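Local atomic coordinates of translation initiation factor eIF2B, subunit delta (Archaeoglobus fulgidus, PDB entry 1T5O), a protein that probably catalyses the interconversion of methylthioribose-1-phosphate and methylthioribulose-1-phosphate, an isomerase step of methionine biosynthesis. Residues 94-97 with 98-102; 114-117 with 118-122; 217-220 with 221-225; 264-267 with 268-271; 285-288 with 289-293. One frame throughout, in Å; residues are numbered along the deposited sequence.

Contact 1. Residues 94-97 with 98-102; sequences LFVG and IERAL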
loop_
_atom_site.group_PDB
_atom_site.type_symbol
_atom_site.label_atom_id
_atom_site.label_comp_id
_atom_site.label_asym_id
_atom_site.label_seq_id
_atom_site.Cartn_x
_atom_site.Cartn_y
_atom_site.Cartn_z
ATOM N N LEU A 94 16.937 -22.072 -7.903
ATOM C CA LEU A 94 16.434 -23.399 -7.624
ATOM C C LEU A 94 17.135 -24.343 -8.605
ATOM O O LEU A 94 17.525 -25.459 -8.243
ATOM C CB LEU A 94 14.926 -23.422 -7.849
ATOM C CG LEU A 94 14.244 -24.775 -7.972
ATOM C CD1 LEU A 94 14.627 -25.677 -6.803
ATOM C CD2 LEU A 94 12.742 -24.538 -8.008
ATOM N N PHE A 95 17.295 -23.885 -9.848
ATOM C CA PHE A 95 17.960 -24.669 -10.884
ATOM C C PHE A 95 19.420 -24.906 -10.515
ATOM O O PHE A 95 19.931 -26.016 -10.655
ATOM C CB PHE A 95 17.911 -23.942 -12.239
ATOM C CG PHE A 95 18.711 -24.619 -13.322
ATOM C CD1 PHE A 95 18.142 -25.605 -14.112
ATOM C CD2 PHE A 95 20.053 -24.291 -13.525
ATOM C CE1 PHE A 95 18.900 -26.266 -15.102
ATOM C CE2 PHE A 95 20.819 -24.934 -14.494
ATOM C CZ PHE A 95 20.247 -25.924 -15.287
ATOM N N VAL A 96 20.094 -23.861 -10.056
ATOM C CA VAL A 96 21.497 -23.980 -9.695
ATOM C C VAL A 96 21.690 -24.991 -8.563
ATOM O O VAL A 96 22.587 -25.842 -8.624
ATOM C CB VAL A 96 22.073 -22.596 -9.303
ATOM C CG1 VAL A 96 23.360 -22.741 -8.482
ATOM C CG2 VAL A 96 22.351 -21.806 -10.566
ATOM N N GLY A 97 20.843 -24.892 -7.538
ATOM C CA GLY A 97 20.931 -25.804 -6.412
ATOM C C GLY A 97 20.740 -27.245 -6.839
ATOM O O GLY A 97 21.516 -28.120 -6.463
ATOM N N ILE A 98 19.700 -27.479 -7.635
ATOM C CA ILE A 98 19.389 -28.810 -8.159
ATOM C C ILE A 98 20.565 -29.391 -8.943
ATOM O O ILE A 98 21.064 -30.471 -8.617
ATOM C CB ILE A 98 18.190 -28.775 -9.131
ATOM C CG1 ILE A 98 16.912 -28.335 -8.403
ATOM C CG2 ILE A 98 18.041 -30.136 -9.810
ATOM C CD1 ILE A 98 16.530 -29.220 -7.272
ATOM N N GLU A 99 21.007 -28.668 -9.975
ATOM C CA GLU A 99 22.094 -29.152 -10.816
ATOM C C GLU A 99 23.438 -29.308 -10.111
ATOM O O GLU A 99 24.209 -30.209 -10.436
ATOM C CB GLU A 99 22.216 -28.294 -12.099
ATOM C CG GLU A 99 23.354 -27.239 -12.215
ATOM C CD GLU A 99 24.793 -27.802 -12.295
ATOM O OE1 GLU A 99 25.083 -28.757 -13.067
ATOM O OE2 GLU A 99 25.661 -27.256 -11.587
ATOM N N ARG A 100 23.730 -28.456 -9.138
ATOM C CA ARG A 100 25.008 -28.589 -8.450
ATOM C C ARG A 100 25.052 -29.783 -7.516
ATOM O O ARG A 100 26.086 -30.447 -7.385
ATOM C CB ARG A 100 25.337 -27.316 -7.691
ATOM C CG ARG A 100 25.920 -26.258 -8.594
ATOM C CD ARG A 100 27.159 -25.690 -7.954
ATOM N NE ARG A 100 26.895 -24.366 -7.439
ATOM C CZ ARG A 100 27.784 -23.625 -6.791
ATOM N NH1 ARG A 100 29.009 -24.087 -6.560
ATOM N NH2 ARG A 100 27.442 -22.406 -6.401
ATOM N N ALA A 101 23.920 -30.058 -6.883
ATOM C CA ALA A 101 23.802 -31.172 -5.958
ATOM C C ALA A 101 23.777 -32.484 -6.742
ATOM O O ALA A 101 24.417 -33.456 -6.348
ATOM C CB ALA A 101 22.528 -31.016 -5.110
ATOM N N LEU A 102 23.049 -32.496 -7.856
ATOM C CA LEU A 102 22.944 -33.685 -8.702
ATOM C C LEU A 102 24.298 -34.038 -9.298
ATOM O O LEU A 102 24.738 -35.188 -9.239
ATOM C CB LEU A 102 21.952 -33.446 -9.843
ATOM C CG LEU A 102 21.698 -34.655 -10.766
ATOM C CD1 LEU A 102 21.140 -35.812 -9.939
ATOM C CD2 LEU A 102 20.725 -34.279 -11.877
#
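L94 and I98, one helical turn apart on helix 92-105, lie side by side and point the same way, CD1 of L94 resting 3.9 Å from CG1 of I98. With chi1 at 164°, CG of L94 stands anti to its own nitrogen and beside the carbonyl carbon, which sends the branch along the helix toward I98. One residue further on, F95 and E99 slant across each other. CE2 of F95 comes to 4.1 Å from CG of E99, so the ring meets the aliphatic part of the glutamate, and the ring and carboxylate planes are turned 28° apart. V96 and R100 again run alongside: CG1 of V96 sits 4.0 Å from NE of R100, at the edge of the guanidinium and near its plane. Four backbone i to i+4 bonds underlie these pairs; that from E99 N to F95 O is 2.9 Å long and nearly straight at 174°. I98 faces helix 70-85 and A101 helix 47-61. The L94/I98 pair is thus buried aliphatic packing, whereas the more exposed F95/E99 and V96/R100 pairs meet by van der Waals contact within this stretch, and R100 has a long, weak ion pair with E51 outside it.

Contact 2. Residues 114-117 with 118-122; sequences VKEL and ALREA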
loop_
_atom_site.group_PDB
_atom_site.type_symbol
_atom_site.label_atom_id
_atom_site.label_comp_id
_atom_site.label_asym_id
_atom_site.label_seq_id
_atom_site.Cartn_x
_atom_site.Cartn_y
_atom_site.Cartn_z
ATOM N N VAL A 114 27.058 -41.614 -2.993
ATOM C CA VAL A 114 26.070 -40.757 -3.636
ATOM C C VAL A 114 25.237 -40.019 -2.612
ATOM O O VAL A 114 24.922 -38.846 -2.802
ATOM C CB VAL A 114 25.146 -41.559 -4.571
ATOM C CG1 VAL A 114 24.026 -40.669 -5.101
ATOM C CG2 VAL A 114 25.961 -42.110 -5.730
ATOM N N LYS A 115 24.890 -40.703 -1.524
ATOM C CA LYS A 115 24.111 -40.086 -0.460
ATOM C C LYS A 115 24.905 -38.982 0.252
ATOM O O LYS A 115 24.407 -37.862 0.429
ATOM C CB LYS A 115 23.669 -41.147 0.546
ATOM C CG LYS A 115 22.573 -42.058 0.029
ATOM C CD LYS A 115 22.382 -43.238 0.939
ATOM C CE LYS A 115 21.971 -42.810 2.330
ATOM N NZ LYS A 115 22.172 -43.914 3.334
ATOM N N GLU A 116 26.133 -39.301 0.656
ATOM C CA GLU A 116 26.996 -38.340 1.338
ATOM C C GLU A 116 27.368 -37.166 0.439
ATOM O O GLU A 116 27.331 -36.015 0.871
ATOM C CB GLU A 116 28.285 -39.026 1.845
ATOM C CG GLU A 116 29.528 -38.091 1.960
ATOM C CD GLU A 116 29.382 -36.944 2.986
ATOM O OE1 GLU A 116 28.264 -36.376 3.134
ATOM O OE2 GLU A 116 30.404 -36.588 3.633
ATOM N N LEU A 117 27.738 -37.448 -0.805
ATOM C CA LEU A 117 28.124 -36.375 -1.709
ATOM C C LEU A 117 26.981 -35.400 -1.977
ATOM O O LEU A 117 27.215 -34.191 -2.111
ATOM C CB LEU A 117 28.635 -36.935 -3.036
ATOM C CG LEU A 117 29.995 -37.622 -2.970
ATOM C CD1 LEU A 117 30.428 -38.038 -4.365
ATOM C CD2 LEU A 117 31.001 -36.682 -2.332
ATOM N N ALA A 118 25.757 -35.922 -2.073
ATOM C CA ALA A 118 24.604 -35.066 -2.320
ATOM C C ALA A 118 24.471 -34.105 -1.153
ATOM O O ALA A 118 24.482 -32.890 -1.349
ATOM C CB ALA A 118 23.320 -35.900 -2.467
ATOM N N LEU A 119 24.373 -34.658 0.056
ATOM C CA LEU A 119 24.229 -33.864 1.273
ATOM C C LEU A 119 25.374 -32.885 1.492
ATOM O O LEU A 119 25.158 -31.744 1.910
ATOM C CB LEU A 119 24.113 -34.777 2.508
ATOM C CG LEU A 119 23.994 -34.060 3.868
ATOM C CD1 LEU A 119 22.898 -32.979 3.822
ATOM C CD2 LEU A 119 23.686 -35.086 4.969
ATOM N N ARG A 120 26.590 -33.336 1.219
ATOM C CA ARG A 120 27.765 -32.500 1.401
ATOM C C ARG A 120 27.775 -31.258 0.478
ATOM O O ARG A 120 28.148 -30.163 0.905
ATOM C CB ARG A 120 29.016 -33.348 1.179
ATOM C CG ARG A 120 30.308 -32.585 1.240
ATOM C CD ARG A 120 31.477 -33.547 1.400
ATOM N NE ARG A 120 32.762 -32.907 1.132
ATOM C CZ ARG A 120 33.928 -33.544 1.199
ATOM N NH1 ARG A 120 33.956 -34.832 1.532
ATOM N NH2 ARG A 120 35.061 -32.904 0.920
ATOM N N GLU A 121 27.368 -31.432 -0.776
ATOM C CA GLU A 121 27.321 -30.313 -1.713
ATOM C C GLU A 121 26.236 -29.324 -1.251
ATOM O O GLU A 121 26.452 -28.116 -1.223
ATOM C CB GLU A 121 27.015 -30.827 -3.124
ATOM C CG GLU A 121 26.914 -29.750 -4.216
ATOM C CD GLU A 121 28.230 -29.020 -4.479
ATOM O OE1 GLU A 121 29.261 -29.403 -3.882
ATOM O OE2 GLU A 121 28.241 -28.057 -5.291
ATOM N N ALA A 122 25.084 -29.853 -0.853
ATOM C CA ALA A 122 23.986 -29.017 -0.381
ATOM C C ALA A 122 24.402 -28.221 0.857
ATOM O O ALA A 122 24.104 -27.027 0.965
ATOM C CB ALA A 122 22.749 -29.889 -0.069
#
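The flat groups here are the carboxylate of E116 and the guanidinium of R120, whose planes are inclined by 60° as the two side chains cross obliquely. OE2 of E116 lies at the edge of the guanidinium, near its plane, but 4.5 Å from NH1 of R120, which is beyond a salt bridge. Any attraction between the charges is therefore through space and probably modest. What the carboxylate touches is the aliphatic stem: OE1 of E116 is 3.7 Å from CB of R120, and OE2 of E116 is 3.9 Å from CD of R120. The torsions explain this. E116 turns at chi2 (63°), bending its carboxylate toward the next turn, beside CB and CD of R120, whereas R120 runs extended from CG to NE and carries its guanidinium away from the helix.

Beneath this pair the backbone is regular. R120 N bonds to E116 O at 2.8 Å, approaching nearly along the C=O axis, while A118 N reaches V114 O at 3.1 Å from above the carbonyl plane, 38° out of it. K115 O, which accepts L119 N, also receives a bond from NH1 of R63.

E116 and R120 are exposed, but V114, A118 and A122 of helix 111-141 are buried. V114 packs on helix 70-85 and on A105, A118 also meets A105 of helix 92-105, and A122 rests on helix 47-61. L119 touches helix 47-61 as well, and E121 touches R100 and A104 of helix 92-105.

Contact 3. Residues 217-220 with 221-225; sequences VGIV and MQKGM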
loop_
_atom_site.group_PDB
_atom_site.type_symbol
_atom_site.label_atom_id
_atom_site.label_comp_id
_atom_site.label_asym_id
_atom_site.label_seq_id
_atom_site.Cartn_x
_atom_site.Cartn_y
_atom_site.Cartn_z
ATOM N N VAL A 217 6.106 6.322 2.770
ATOM C CA VAL A 217 7.502 6.611 2.498
ATOM C C VAL A 217 7.667 8.123 2.283
ATOM O O VAL A 217 8.689 8.686 2.627
ATOM C CB VAL A 217 8.004 5.864 1.227
ATOM C CG1 VAL A 217 9.482 6.181 0.981
ATOM C CG2 VAL A 217 7.844 4.351 1.441
ATOM N N GLY A 218 6.663 8.769 1.694
ATOM C CA GLY A 218 6.756 10.205 1.473
ATOM C C GLY A 218 6.818 11.034 2.749
ATOM O O GLY A 218 7.734 11.842 2.932
ATOM N N ILE A 219 5.852 10.847 3.651
ATOM C CA ILE A 219 5.873 11.640 4.865
ATOM C C ILE A 219 7.077 11.379 5.773
ATOM O O ILE A 219 7.620 12.334 6.385
ATOM C CB ILE A 219 4.529 11.514 5.648
ATOM C CG1 ILE A 219 4.402 12.674 6.663
ATOM C CG2 ILE A 219 4.419 10.125 6.352
ATOM C CD1 ILE A 219 3.049 12.664 7.403
ATOM N N VAL A 220 7.546 10.130 5.845
ATOM C CA VAL A 220 8.687 9.878 6.731
ATOM C C VAL A 220 9.948 10.584 6.239
ATOM O O VAL A 220 10.742 11.078 7.052
ATOM C CB VAL A 220 8.963 8.333 6.992
ATOM C CG1 VAL A 220 7.792 7.714 7.764
ATOM C CG2 VAL A 220 9.197 7.567 5.679
ATOM N N MET A 221 10.141 10.662 4.920
ATOM C CA MET A 221 11.315 11.367 4.416
ATOM C C MET A 221 11.101 12.853 4.521
ATOM O O MET A 221 12.026 13.606 4.799
ATOM C CB MET A 221 11.630 10.968 2.980
ATOM C CG MET A 221 12.109 9.530 2.919
ATOM S SD MET A 221 12.548 8.973 1.268
ATOM C CE MET A 221 12.743 7.203 1.532
ATOM N N GLN A 222 9.860 13.270 4.327
ATOM C CA GLN A 222 9.500 14.661 4.412
ATOM C C GLN A 222 9.819 15.138 5.836
ATOM O O GLN A 222 10.291 16.257 6.043
ATOM C CB GLN A 222 8.003 14.771 4.082
ATOM C CG GLN A 222 7.445 16.127 3.899
ATOM C CD GLN A 222 5.950 16.058 3.649
ATOM O OE1 GLN A 222 5.223 15.373 4.379
ATOM N NE2 GLN A 222 5.485 16.751 2.629
ATOM N N LYS A 223 9.583 14.280 6.820
ATOM C CA LYS A 223 9.857 14.634 8.214
ATOM C C LYS A 223 11.282 14.366 8.658
ATOM O O LYS A 223 11.605 14.575 9.819
ATOM C CB LYS A 223 8.895 13.895 9.163
ATOM C CG LYS A 223 7.465 14.426 9.059
ATOM C CD LYS A 223 6.514 13.711 9.978
ATOM C CE LYS A 223 5.617 14.743 10.657
ATOM N NZ LYS A 223 4.926 15.678 9.690
ATOM N N GLY A 224 12.135 13.879 7.763
ATOM C CA GLY A 224 13.510 13.627 8.155
ATOM C C GLY A 224 13.713 12.458 9.101
ATOM O O GLY A 224 14.688 12.431 9.861
ATOM N N MET A 225 12.804 11.484 9.065
ATOM C CA MET A 225 12.907 10.314 9.922
ATOM C C MET A 225 13.834 9.219 9.358
ATOM O O MET A 225 14.151 8.263 10.059
ATOM C CB MET A 225 11.520 9.702 10.125
ATOM C CG MET A 225 10.490 10.631 10.759
ATOM S SD MET A 225 8.804 9.950 10.700
ATOM C CE MET A 225 8.948 8.538 11.648
#
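V217 and M221 make a tight side-chain contact: CG1 of V217 is 3.5 Å from CE of M221, closer than usual van der Waals packing, with the two side chains alongside and pointing the same way. M221 reaches it through a chain extended beyond CG (chi2 -179°). At the other end V220 and M225 cross at about a right angle, CG1 of V220 standing 3.8 Å from SD of M225. On the outer side I219 receives OE1 of Q222 at 3.6 Å from its CG1 and runs beside K223.

The end of the helix positions M225 against V220. G224, with a phi of 71°, a backbone angle that glycine adopts readily, leaves helical geometry in a Schellman motif. Its two bonds back into the last turn are M225 N to V220 O at 2.9 Å and G224 N to M221 O at 3.0 Å. Earlier in the helix, the M221 N to V217 O bond is weak.

Helix 217-222 lies between the central sheet and the dimer partner. V217 and V220 touch L151 of strand 149-152, and M221 packs on helix 247-256. Toward the second subunit, I219 meets I245, V220 and K223 meet Y305, and NE2 of Q222 bonds to O of P311, all of that subunit.

Contact 4. Residues 264-267 with 268-271; sequences AAPK and ATFD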
loop_
_atom_site.group_PDB
_atom_site.type_symbol
_atom_site.label_atom_id
_atom_site.label_comp_id
_atom_site.label_asym_id
_atom_site.label_seq_id
_atom_site.Cartn_x
_atom_site.Cartn_y
_atom_site.Cartn_z
ATOM N N ALA A 264 21.435 -4.092 -1.748
ATOM C CA ALA A 264 22.361 -5.127 -1.301
ATOM C C ALA A 264 22.067 -6.402 -2.093
ATOM O O ALA A 264 20.955 -6.928 -2.030
ATOM C CB ALA A 264 22.170 -5.379 0.221
ATOM N N ALA A 265 23.047 -6.896 -2.846
ATOM C CA ALA A 265 22.831 -8.138 -3.616
ATOM C C ALA A 265 24.144 -8.760 -3.995
ATOM O O ALA A 265 25.070 -8.054 -4.355
ATOM C CB ALA A 265 22.030 -7.866 -4.885
ATOM N N PRO A 266 24.222 -10.104 -3.963
ATOM C CA PRO A 266 25.462 -10.795 -4.322
ATOM C C PRO A 266 25.697 -10.802 -5.819
ATOM O O PRO A 266 24.797 -10.520 -6.605
ATOM C CB PRO A 266 25.260 -12.205 -3.759
ATOM C CG PRO A 266 23.809 -12.433 -3.976
ATOM C CD PRO A 266 23.167 -11.073 -3.596
ATOM N N LYS A 267 26.934 -11.113 -6.201
ATOM C CA LYS A 267 27.331 -11.155 -7.605
ATOM C C LYS A 267 26.355 -11.959 -8.459
ATOM O O LYS A 267 26.008 -11.557 -9.577
ATOM C CB LYS A 267 28.749 -11.758 -7.732
ATOM C CG LYS A 267 29.253 -11.923 -9.180
ATOM C CD LYS A 267 30.742 -12.343 -9.195
ATOM C CE LYS A 267 31.227 -12.591 -10.610
ATOM N NZ LYS A 267 32.691 -12.891 -10.605
ATOM N N ALA A 268 25.891 -13.081 -7.925
ATOM C CA ALA A 268 24.988 -13.965 -8.660
ATOM C C ALA A 268 23.637 -13.333 -9.047
ATOM O O ALA A 268 22.936 -13.849 -9.912
ATOM C CB ALA A 268 24.753 -15.256 -7.868
ATOM N N THR A 269 23.283 -12.215 -8.427
ATOM C CA THR A 269 22.017 -11.560 -8.757
ATOM C C THR A 269 22.167 -10.631 -9.979
ATOM O O THR A 269 21.176 -10.192 -10.582
ATOM C CB THR A 269 21.510 -10.808 -7.517
ATOM O OG1 THR A 269 21.215 -11.780 -6.506
ATOM C CG2 THR A 269 20.250 -10.015 -7.799
ATOM N N PHE A 270 23.410 -10.348 -10.361
ATOM C CA PHE A 270 23.648 -9.510 -11.518
ATOM C C PHE A 270 23.432 -10.352 -12.791
ATOM O O PHE A 270 23.724 -11.537 -12.796
ATOM C CB PHE A 270 25.068 -8.950 -11.506
ATOM C CG PHE A 270 25.292 -7.901 -10.439
ATOM C CD1 PHE A 270 25.271 -8.249 -9.074
ATOM C CD2 PHE A 270 25.509 -6.577 -10.795
ATOM C CE1 PHE A 270 25.470 -7.266 -8.072
ATOM C CE2 PHE A 270 25.710 -5.598 -9.810
ATOM C CZ PHE A 270 25.693 -5.937 -8.457
ATOM N N ASP A 271 22.898 -9.727 -13.835
ATOM C CA ASP A 271 22.618 -10.376 -15.138
ATOM C C ASP A 271 23.111 -9.273 -16.083
ATOM O O ASP A 271 22.323 -8.671 -16.814
ATOM C CB ASP A 271 21.098 -10.590 -15.284
ATOM C CG ASP A 271 20.724 -11.521 -16.446
ATOM O OD1 ASP A 271 21.610 -11.975 -17.216
ATOM O OD2 ASP A 271 19.523 -11.805 -16.583
HETATM O O HOH W 1 26.672 -12.489 -12.097
#
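The chain leaves strand 261-264 of the central mixed sheet here and folds at once into a short 3-10 turn, A265 and P266 entering it and T269 and F270 closing it. Two i to i+3 bonds define the turn. T269 N meets P266 O at 2.9 Å, and F270 N meets K267 O at 3.0 Å; both donors stand well above the carbonyl planes, by 46° and 50°, as the tight curl of the backbone requires. K267 O accepts a second bond, from a water at 2.8 Å that also donates to F270 O and so ties the turn to its exit.

CB of A265 is 4.0 Å from CB of T269, and OG1 of T269 lies 3.6 Å from CD of P266, the threonine and proline side chains set at a slant. F270 turns its edge to the backbone: CD1 of F270 is 3.4 Å from P266 O, and the carbonyl oxygens of A265 and P266 both lie in the ring plane, consistent with the polarised C-H edge facing them.

T269 is about 6 Å, side chain to side chain, from D234, the predicted proton donor, and from A47, a predicted substrate-binding residue. Around the turn, A265 and F270 pack on I236 of strand 235-237, F270 also on strand 319-322, and P266 on M136 of helix 111-141.

Contact 5. Residues 285-288 with 289-293; sequences PREE and LIFCG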
loop_
_atom_site.group_PDB
_atom_site.type_symbol
_atom_site.label_atom_id
_atom_site.label_comp_id
_atom_site.label_asym_id
_atom_site.label_seq_id
_atom_site.Cartn_x
_atom_site.Cartn_y
_atom_site.Cartn_z
ATOM N N PRO A 285 -1.363 -13.063 -9.282
ATOM C CA PRO A 285 -2.814 -13.283 -9.165
ATOM C C PRO A 285 -3.625 -12.048 -8.764
ATOM O O PRO A 285 -3.317 -11.391 -7.780
ATOM C CB PRO A 285 -2.911 -14.384 -8.107
ATOM C CG PRO A 285 -1.639 -15.176 -8.346
ATOM C CD PRO A 285 -0.618 -14.058 -8.482
ATOM N N ARG A 286 -4.669 -11.753 -9.521
ATOM C CA ARG A 286 -5.514 -10.605 -9.235
ATOM C C ARG A 286 -6.198 -10.695 -7.864
ATOM O O ARG A 286 -6.574 -9.669 -7.279
ATOM C CB ARG A 286 -6.563 -10.432 -10.347
ATOM C CG ARG A 286 -7.516 -11.621 -10.537
ATOM C CD ARG A 286 -8.453 -11.385 -11.710
ATOM N NE ARG A 286 -9.404 -10.292 -11.483
ATOM C CZ ARG A 286 -10.554 -10.422 -10.826
ATOM N NH1 ARG A 286 -10.906 -11.600 -10.321
ATOM N NH2 ARG A 286 -11.371 -9.384 -10.702
ATOM N N GLU A 287 -6.337 -11.897 -7.316
ATOM C CA GLU A 287 -7.035 -11.991 -6.030
ATOM C C GLU A 287 -6.255 -11.384 -4.865
ATOM O O GLU A 287 -6.828 -11.104 -3.819
ATOM C CB GLU A 287 -7.438 -13.438 -5.709
ATOM C CG GLU A 287 -6.363 -14.340 -5.117
ATOM C CD GLU A 287 -6.969 -15.476 -4.279
ATOM O OE1 GLU A 287 -6.465 -16.629 -4.359
ATOM O OE2 GLU A 287 -7.947 -15.215 -3.531
ATOM N N GLU A 288 -4.954 -11.166 -5.058
ATOM C CA GLU A 288 -4.122 -10.580 -4.021
ATOM C C GLU A 288 -4.559 -9.148 -3.720
ATOM O O GLU A 288 -4.181 -8.595 -2.689
ATOM C CB GLU A 288 -2.634 -10.611 -4.451
ATOM C CG GLU A 288 -2.066 -12.026 -4.603
ATOM C CD GLU A 288 -0.596 -12.050 -5.033
ATOM O OE1 GLU A 288 -0.025 -10.985 -5.390
ATOM O OE2 GLU A 288 -0.008 -13.151 -5.009
ATOM N N LEU A 289 -5.340 -8.544 -4.617
ATOM C CA LEU A 289 -5.842 -7.174 -4.402
ATOM C C LEU A 289 -7.337 -7.135 -4.057
ATOM O O LEU A 289 -7.864 -6.095 -3.665
ATOM C CB LEU A 289 -5.671 -6.326 -5.663
ATOM C CG LEU A 289 -4.346 -5.652 -6.053
ATOM C CD1 LEU A 289 -4.105 -4.465 -5.165
ATOM C CD2 LEU A 289 -3.217 -6.639 -5.971
ATOM N N ILE A 290 -8.011 -8.268 -4.219
ATOM C CA ILE A 290 -9.456 -8.347 -4.028
ATOM C C ILE A 290 -9.878 -8.832 -2.640
ATOM O O ILE A 290 -10.921 -8.449 -2.127
ATOM C CB ILE A 290 -10.073 -9.244 -5.169
ATOM C CG1 ILE A 290 -9.879 -8.523 -6.516
ATOM C CG2 ILE A 290 -11.581 -9.498 -4.937
ATOM C CD1 ILE A 290 -10.288 -9.324 -7.747
ATOM N N PHE A 291 -9.042 -9.660 -2.038
ATOM C CA PHE A 291 -9.299 -10.211 -0.724
ATOM C C PHE A 291 -8.083 -9.972 0.155
ATOM O O PHE A 291 -6.956 -9.894 -0.342
ATOM C CB PHE A 291 -9.522 -11.723 -0.840
ATOM C CG PHE A 291 -10.912 -12.105 -1.229
ATOM C CD1 PHE A 291 -11.920 -12.166 -0.269
ATOM C CD2 PHE A 291 -11.228 -12.385 -2.556
ATOM C CE1 PHE A 291 -13.226 -12.499 -0.630
ATOM C CE2 PHE A 291 -12.536 -12.717 -2.930
ATOM C CZ PHE A 291 -13.532 -12.773 -1.963
ATOM N N CYS A 292 -8.319 -9.840 1.455
ATOM C CA CYS A 292 -7.232 -9.686 2.420
ATOM C C CYS A 292 -7.637 -10.574 3.577
ATOM O O CYS A 292 -8.511 -10.220 4.373
ATOM C CB CYS A 292 -7.075 -8.257 2.902
ATOM S SG CYS A 292 -5.383 -8.033 3.466
ATOM N N GLY A 293 -6.977 -11.722 3.684
ATOM C CA GLY A 293 -7.368 -12.674 4.700
ATOM C C GLY A 293 -8.553 -13.208 3.924
ATOM O O GLY A 293 -8.377 -13.613 2.767
HETATM O O HOH W 2 -4.815 -8.078 -0.061
#
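R286 has CG in the crowded position between its backbone nitrogen and carbonyl carbon (chi1 60°), and its chain bends again at chi3 (-67°), which brings the guanidinium face under CD1 of I290. That methyl lies about 3.0 Å above the guanidinium plane, offset toward the rim; its 3.1 Å distance from NH2 of R286 is unusually close and is read here as packing alone. The two side chains cross at a slant, and CG1 of I290 is also 3.6 Å from R286 O. NH2 of R286 bonds to the carbonyl oxygens of L300 and V302, which probably hold the guanidinium in place.

The backbone is a short, weakly bonded helix about 287-290 that passes directly into strand 291-292. E287 O accepts two bonds from the same face of its plane: I290 N at 3.1 Å, 73° out of plane, and F291 N at 3.2 Å, a better aligned bond. L289 N donates to R286 O at 3.1 Å. A water links E288 O and F291 O, giving 2.8 Å to each.

E288 extends to N306, its OE1 bonded to ND2, and its side chain is about 7 Å from those of Q193 and K244, predicted substrate-binding residues. L289 touches V304 of strand 303-304 and T213 of the second subunit. The stretch leads into an antiparallel hairpin, 291-292 with 295-296, joined to the second subunit by a C292-C292 disulfide.

Overall arrangement
All five contacts are local and partly buried. Contact 4 is nearest the centre of the chain, about 11 Å from it, and replaces i to i+4 bonds by i to i+3 bonds near the predicted active site; contacts 2, 3 and 5 are more peripheral, at about 23 to 27 Å. Contacts 1 and 2 lie on successive helices, 92-105 and 111-141; each has buried aliphatic residues on one side, while R100 and E121 meet between the helices. Contacts 3 and 5, with centres about 29 Å apart, both reach the second subunit: contact 3 through hydrophobic packing and a glutamine bond at a helix end, contact 5 through a disulfide and the packing of L289.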